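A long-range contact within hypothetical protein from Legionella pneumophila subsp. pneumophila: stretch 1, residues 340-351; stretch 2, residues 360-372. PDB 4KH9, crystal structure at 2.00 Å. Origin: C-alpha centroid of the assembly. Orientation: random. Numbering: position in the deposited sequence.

Stretch 1, residues 340-351: SDDNLYLGYLRL
Stretch 2, residues 360-372: VYQYNQPVKLSQL

The two stretches pair as antiparallel strands. Strand 345-351 runs against strand 360-363 at 172° between their N-to-C directions, with a closest axis approach of 4.6 Å, and against the short strand 367-368. The contact buries 937 Å², both sides summed. Between Leu-346 and Leu-349 the register shifts by one, so there are two separate ladders.

Stretch 1 opens with Ser-340 clear of the contact, then a 3-10 segment at 341-342. Asp-341 has chi1 t and chi2 -66°. Its OD1 lies 3.4 Å from Leu-369 CB and 3.2 Å from Ser-370 N, but the angle at the latter is too poor for a hydrogen bond. Asn-343 N bonds back to Ser-340 O at 3.1 Å and makes no contact across.

Leu-344 (phi/psi -130/149, chi m, t) is buried. Its O accepts a weak hydrogen bond from Leu-369 N at 3.5 Å, and its CB packs 3.8 Å from Leu-369 CD1. Leu-369 (-63/-25, chi m, t) points toward stretch 1 and has 102 Å² covered, the largest such area in the contact. It begins the 3-10 segment 369-371. Leu-372 N, just after it, hydrogen-bonds to Leu-369 O at 2.9 Å.

Tyr-345 (-155/161, chi1 p, chi2 88°) faces Lys-368 in a non-hydrogen-bonded pair, CA to CA 4.3 Å. Its CE1 packs 3.6 Å from Pro-366 CB, an apolar contact.

Leu-346 (-92/115, chi m, t) forms a hydrogen-bonded pair with Val-367 (-126/109, chi1 t). Leu-346 N donates to Val-367 O at 2.8 Å, and Val-367 N donates to Leu-346 O at 2.9 Å. Both side chains lie on the sheet face also used by Leu-349 and Leu-351, a buried face of Leu, Val and Tyr side chains. Leu-346 CD1 meets Leu-372 CD1 at 3.7 Å.

Gly-347 turns to -67/-40, breaking the extended run where the register shifts. Gly-347 CA lies 4.7 Å from Pro-366 CA. Asn-364, at -105/29, lies across from Tyr-348, CA to CA 4.5 Å. Tyr-348 (-157/166, chi1 p, chi2 74°) returns to extended form. Its CA makes a CA-H...O contact with Tyr-363 O at 3.2 Å, while the end of its side chain leads away.

Leu-349 (-134/106, chi m, t) pairs with Tyr-363 (-125/105, chi1 t). Leu-349 N reaches Tyr-363 O at 2.9 Å, and Tyr-363 N reaches Leu-349 O at 2.8 Å.

Arg-350 (-119/136, chi m, t, t, 162°) sits beside Gln-362 (chi1 p), CA to CA 4.3 Å. Its CG lies 3.9 Å from Gln-362 CB. The long side chain then carries the guanidinium to Asn-364 (chi1 m), whose OD1 accepts from Arg-350 NE at 3.1 Å and from Arg-350 NH2 at 3.0 Å, near the guanidinium plane.

Leu-351 (-121/121, chi t, p) ends the stretch, buried against Tyr-361 (-149/134, chi1 t), with Leu-351 CB 4.2 Å from Tyr-361 CB. Leu-351 N donates to Tyr-361 O at 2.8 Å. Leu-351 O accepts from Val-360 N at 2.8 Å and weakly from Tyr-361 N at 3.5 Å.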

# COMPACT_ATOMS: atom_id res chain seq x y z
N SER A 340 -38.24 -18.37 -8.78
CA SER A 340 -38.71 -18.58 -7.42
C SER A 340 -37.65 -18.20 -6.38
O SER A 340 -36.44 -18.25 -6.66
CB SER A 340 -39.15 -20.03 -7.22
OG SER A 340 -39.76 -20.19 -5.96
N ASP A 341 -38.12 -17.84 -5.18
CA ASP A 341 -37.40 -17.44 -3.97
C ASP A 341 -36.38 -18.52 -3.54
O ASP A 341 -35.30 -18.18 -3.04
CB ASP A 341 -38.47 -17.20 -2.87
CG ASP A 341 -38.01 -16.75 -1.51
OD1 ASP A 341 -37.33 -17.54 -0.82
OD2 ASP A 341 -38.46 -15.67 -1.06
N ASP A 342 -36.73 -19.81 -3.72
CA ASP A 342 -35.88 -20.95 -3.36
C ASP A 342 -34.62 -21.05 -4.23
O ASP A 342 -33.59 -21.55 -3.76
CB ASP A 342 -36.67 -22.27 -3.48
CG ASP A 342 -37.82 -22.43 -2.50
OD1 ASP A 342 -37.67 -22.00 -1.34
OD2 ASP A 342 -38.83 -23.07 -2.87
N ASN A 343 -34.71 -20.61 -5.50
CA ASN A 343 -33.61 -20.67 -6.46
C ASN A 343 -32.85 -19.31 -6.53
O ASN A 343 -32.05 -19.12 -7.44
CB ASN A 343 -34.16 -21.07 -7.84
CG ASN A 343 -33.15 -21.63 -8.82
OD1 ASN A 343 -32.03 -22.03 -8.46
ND2 ASN A 343 -33.54 -21.67 -10.09
N LEU A 344 -33.08 -18.40 -5.56
CA LEU A 344 -32.41 -17.08 -5.53
C LEU A 344 -31.80 -16.76 -4.18
O LEU A 344 -32.35 -17.16 -3.15
CB LEU A 344 -33.40 -15.94 -5.90
CG LEU A 344 -33.99 -15.90 -7.31
CD1 LEU A 344 -35.17 -14.95 -7.35
CD2 LEU A 344 -32.95 -15.50 -8.35
N TYR A 345 -30.68 -16.00 -4.17
CA TYR A 345 -30.06 -15.55 -2.93
C TYR A 345 -29.24 -14.25 -3.15
O TYR A 345 -28.90 -13.91 -4.29
CB TYR A 345 -29.19 -16.65 -2.28
CG TYR A 345 -27.88 -16.97 -2.95
CD1 TYR A 345 -26.72 -16.28 -2.62
CD2 TYR A 345 -27.76 -18.07 -3.80
CE1 TYR A 345 -25.49 -16.60 -3.21
CE2 TYR A 345 -26.54 -18.41 -4.38
CZ TYR A 345 -25.40 -17.67 -4.07
OH TYR A 345 -24.19 -17.99 -4.64
N LEU A 346 -28.95 -13.53 -2.05
CA LEU A 346 -28.14 -12.31 -2.06
C LEU A 346 -26.71 -12.70 -1.81
O LEU A 346 -26.41 -13.24 -0.73
CB LEU A 346 -28.63 -11.28 -1.01
CG LEU A 346 -30.00 -10.65 -1.22
CD1 LEU A 346 -30.39 -9.78 -0.03
CD2 LEU A 346 -30.03 -9.85 -2.49
N GLY A 347 -25.84 -12.49 -2.81
CA GLY A 347 -24.42 -12.83 -2.74
C GLY A 347 -23.63 -12.00 -1.73
O GLY A 347 -22.76 -12.51 -1.02
N TYR A 348 -23.94 -10.70 -1.67
CA TYR A 348 -23.28 -9.82 -0.71
C TYR A 348 -24.13 -8.61 -0.43
O TYR A 348 -25.08 -8.32 -1.16
CB TYR A 348 -21.87 -9.38 -1.20
CG TYR A 348 -21.82 -8.60 -2.49
CD1 TYR A 348 -22.24 -7.27 -2.54
CD2 TYR A 348 -21.24 -9.15 -3.63
CE1 TYR A 348 -22.13 -6.53 -3.71
CE2 TYR A 348 -21.10 -8.40 -4.80
CZ TYR A 348 -21.56 -7.09 -4.84
OH TYR A 348 -21.45 -6.36 -5.99
N LEU A 349 -23.77 -7.90 0.64
CA LEU A 349 -24.30 -6.63 1.09
C LEU A 349 -23.13 -5.73 1.44
O LEU A 349 -22.44 -5.98 2.44
CB LEU A 349 -25.27 -6.79 2.26
CG LEU A 349 -26.57 -7.54 1.98
CD1 LEU A 349 -27.30 -7.79 3.25
CD2 LEU A 349 -27.44 -6.79 0.98
N ARG A 350 -22.85 -4.74 0.58
CA ARG A 350 -21.72 -3.81 0.73
C ARG A 350 -22.21 -2.36 0.86
O ARG A 350 -23.10 -1.94 0.12
CB ARG A 350 -20.78 -3.94 -0.48
CG ARG A 350 -20.05 -5.27 -0.48
CD ARG A 350 -19.17 -5.50 -1.69
NE ARG A 350 -18.65 -6.86 -1.67
CZ ARG A 350 -18.13 -7.49 -2.71
NH1 ARG A 350 -18.05 -6.88 -3.89
NH2 ARG A 350 -17.70 -8.74 -2.60
N LEU A 351 -21.63 -1.62 1.80
CA LEU A 351 -21.99 -0.22 1.99
C LEU A 351 -20.75 0.64 1.78
O LEU A 351 -19.73 0.42 2.44
CB LEU A 351 -22.65 0.00 3.36
CG LEU A 351 -23.19 1.41 3.63
CD1 LEU A 351 -24.47 1.67 2.84
CD2 LEU A 351 -23.49 1.58 5.09
N VAL A 360 -17.37 0.61 3.90
CA VAL A 360 -17.29 0.78 5.36
C VAL A 360 -17.95 -0.39 6.11
O VAL A 360 -17.65 -0.63 7.29
CB VAL A 360 -17.82 2.14 5.83
CG1 VAL A 360 -16.91 3.26 5.33
CG2 VAL A 360 -19.28 2.39 5.40
N TYR A 361 -18.78 -1.16 5.38
CA TYR A 361 -19.47 -2.34 5.88
C TYR A 361 -19.66 -3.31 4.76
O TYR A 361 -20.07 -2.93 3.67
CB TYR A 361 -20.84 -2.01 6.53
CG TYR A 361 -21.48 -3.19 7.22
CD1 TYR A 361 -22.17 -4.17 6.49
CD2 TYR A 361 -21.37 -3.37 8.60
CE1 TYR A 361 -22.68 -5.31 7.11
CE2 TYR A 361 -21.92 -4.50 9.23
CZ TYR A 361 -22.58 -5.46 8.48
OH TYR A 361 -23.12 -6.58 9.07
N GLN A 362 -19.36 -4.59 5.02
CA GLN A 362 -19.61 -5.62 4.03
C GLN A 362 -19.95 -6.94 4.69
O GLN A 362 -19.38 -7.31 5.72
CB GLN A 362 -18.45 -5.79 3.04
CG GLN A 362 -17.07 -6.01 3.64
CD GLN A 362 -15.99 -5.69 2.64
OE1 GLN A 362 -16.02 -6.15 1.49
NE2 GLN A 362 -15.01 -4.90 3.06
N TYR A 363 -20.91 -7.62 4.09
CA TYR A 363 -21.34 -8.96 4.42
C TYR A 363 -21.24 -9.76 3.13
O TYR A 363 -22.04 -9.55 2.22
CB TYR A 363 -22.74 -8.96 5.05
CG TYR A 363 -23.13 -10.34 5.53
CD1 TYR A 363 -22.47 -10.94 6.59
CD2 TYR A 363 -24.13 -11.06 4.89
CE1 TYR A 363 -22.81 -12.22 7.03
CE2 TYR A 363 -24.49 -12.33 5.32
CZ TYR A 363 -23.84 -12.91 6.40
OH TYR A 363 -24.17 -14.17 6.81
N ASN A 364 -20.21 -10.62 3.02
CA ASN A 364 -19.92 -11.39 1.80
C ASN A 364 -20.31 -12.88 1.93
O ASN A 364 -19.69 -13.74 1.28
CB ASN A 364 -18.43 -11.27 1.46
CG ASN A 364 -17.98 -9.85 1.28
OD1 ASN A 364 -18.34 -9.18 0.30
ND2 ASN A 364 -17.20 -9.36 2.23
N GLN A 365 -21.32 -13.18 2.74
CA GLN A 365 -21.84 -14.54 2.87
C GLN A 365 -23.18 -14.66 2.14
O GLN A 365 -23.98 -13.71 2.22
CB GLN A 365 -22.00 -14.95 4.34
CG GLN A 365 -20.74 -15.45 5.03
CD GLN A 365 -21.11 -16.00 6.39
OE1 GLN A 365 -21.10 -15.29 7.40
NE2 GLN A 365 -21.51 -17.27 6.44
N PRO A 366 -23.48 -15.80 1.46
CA PRO A 366 -24.79 -15.95 0.80
C PRO A 366 -25.96 -15.85 1.78
O PRO A 366 -25.88 -16.35 2.90
CB PRO A 366 -24.72 -17.37 0.20
CG PRO A 366 -23.27 -17.66 0.07
CD PRO A 366 -22.65 -17.01 1.27
N VAL A 367 -27.04 -15.15 1.38
CA VAL A 367 -28.26 -15.02 2.18
C VAL A 367 -29.40 -15.47 1.30
O VAL A 367 -29.74 -14.78 0.34
CB VAL A 367 -28.54 -13.62 2.83
CG1 VAL A 367 -29.76 -13.68 3.75
CG2 VAL A 367 -27.34 -13.11 3.61
N LYS A 368 -29.97 -16.64 1.61
CA LYS A 368 -31.11 -17.22 0.89
C LYS A 368 -32.31 -16.31 1.11
O LYS A 368 -32.44 -15.78 2.21
CB LYS A 368 -31.38 -18.66 1.37
CG LYS A 368 -30.25 -19.65 1.05
CD LYS A 368 -30.34 -20.96 1.86
CE LYS A 368 -31.46 -21.89 1.45
NZ LYS A 368 -31.42 -23.16 2.23
N LEU A 369 -33.16 -16.11 0.09
CA LEU A 369 -34.34 -15.24 0.23
C LEU A 369 -35.31 -15.80 1.29
O LEU A 369 -36.05 -15.01 1.90
CB LEU A 369 -35.10 -15.00 -1.09
CG LEU A 369 -34.34 -14.48 -2.32
CD1 LEU A 369 -35.33 -13.95 -3.35
CD2 LEU A 369 -33.33 -13.38 -1.98
N SER A 370 -35.27 -17.13 1.53
CA SER A 370 -36.08 -17.87 2.50
C SER A 370 -35.71 -17.48 3.95
O SER A 370 -36.42 -17.85 4.89
CB SER A 370 -35.89 -19.37 2.30
OG SER A 370 -34.54 -19.76 2.48
N GLN A 371 -34.59 -16.76 4.12
CA GLN A 371 -34.10 -16.23 5.40
C GLN A 371 -34.59 -14.77 5.60
O GLN A 371 -34.57 -14.26 6.72
CB GLN A 371 -32.56 -16.30 5.47
CG GLN A 371 -31.98 -17.71 5.41
CD GLN A 371 -30.47 -17.70 5.55
OE1 GLN A 371 -29.73 -17.86 4.58
NE2 GLN A 371 -29.99 -17.52 6.77
N LEU A 372 -35.01 -14.11 4.49
CA LEU A 372 -35.45 -12.71 4.40
C LEU A 372 -36.98 -12.57 4.34
O LEU A 372 -37.51 -11.46 4.37
CB LEU A 372 -34.81 -12.07 3.15
CG LEU A 372 -33.29 -12.23 3.02
CD1 LEU A 372 -32.82 -12.12 1.59
CD2 LEU A 372 -32.56 -11.28 3.93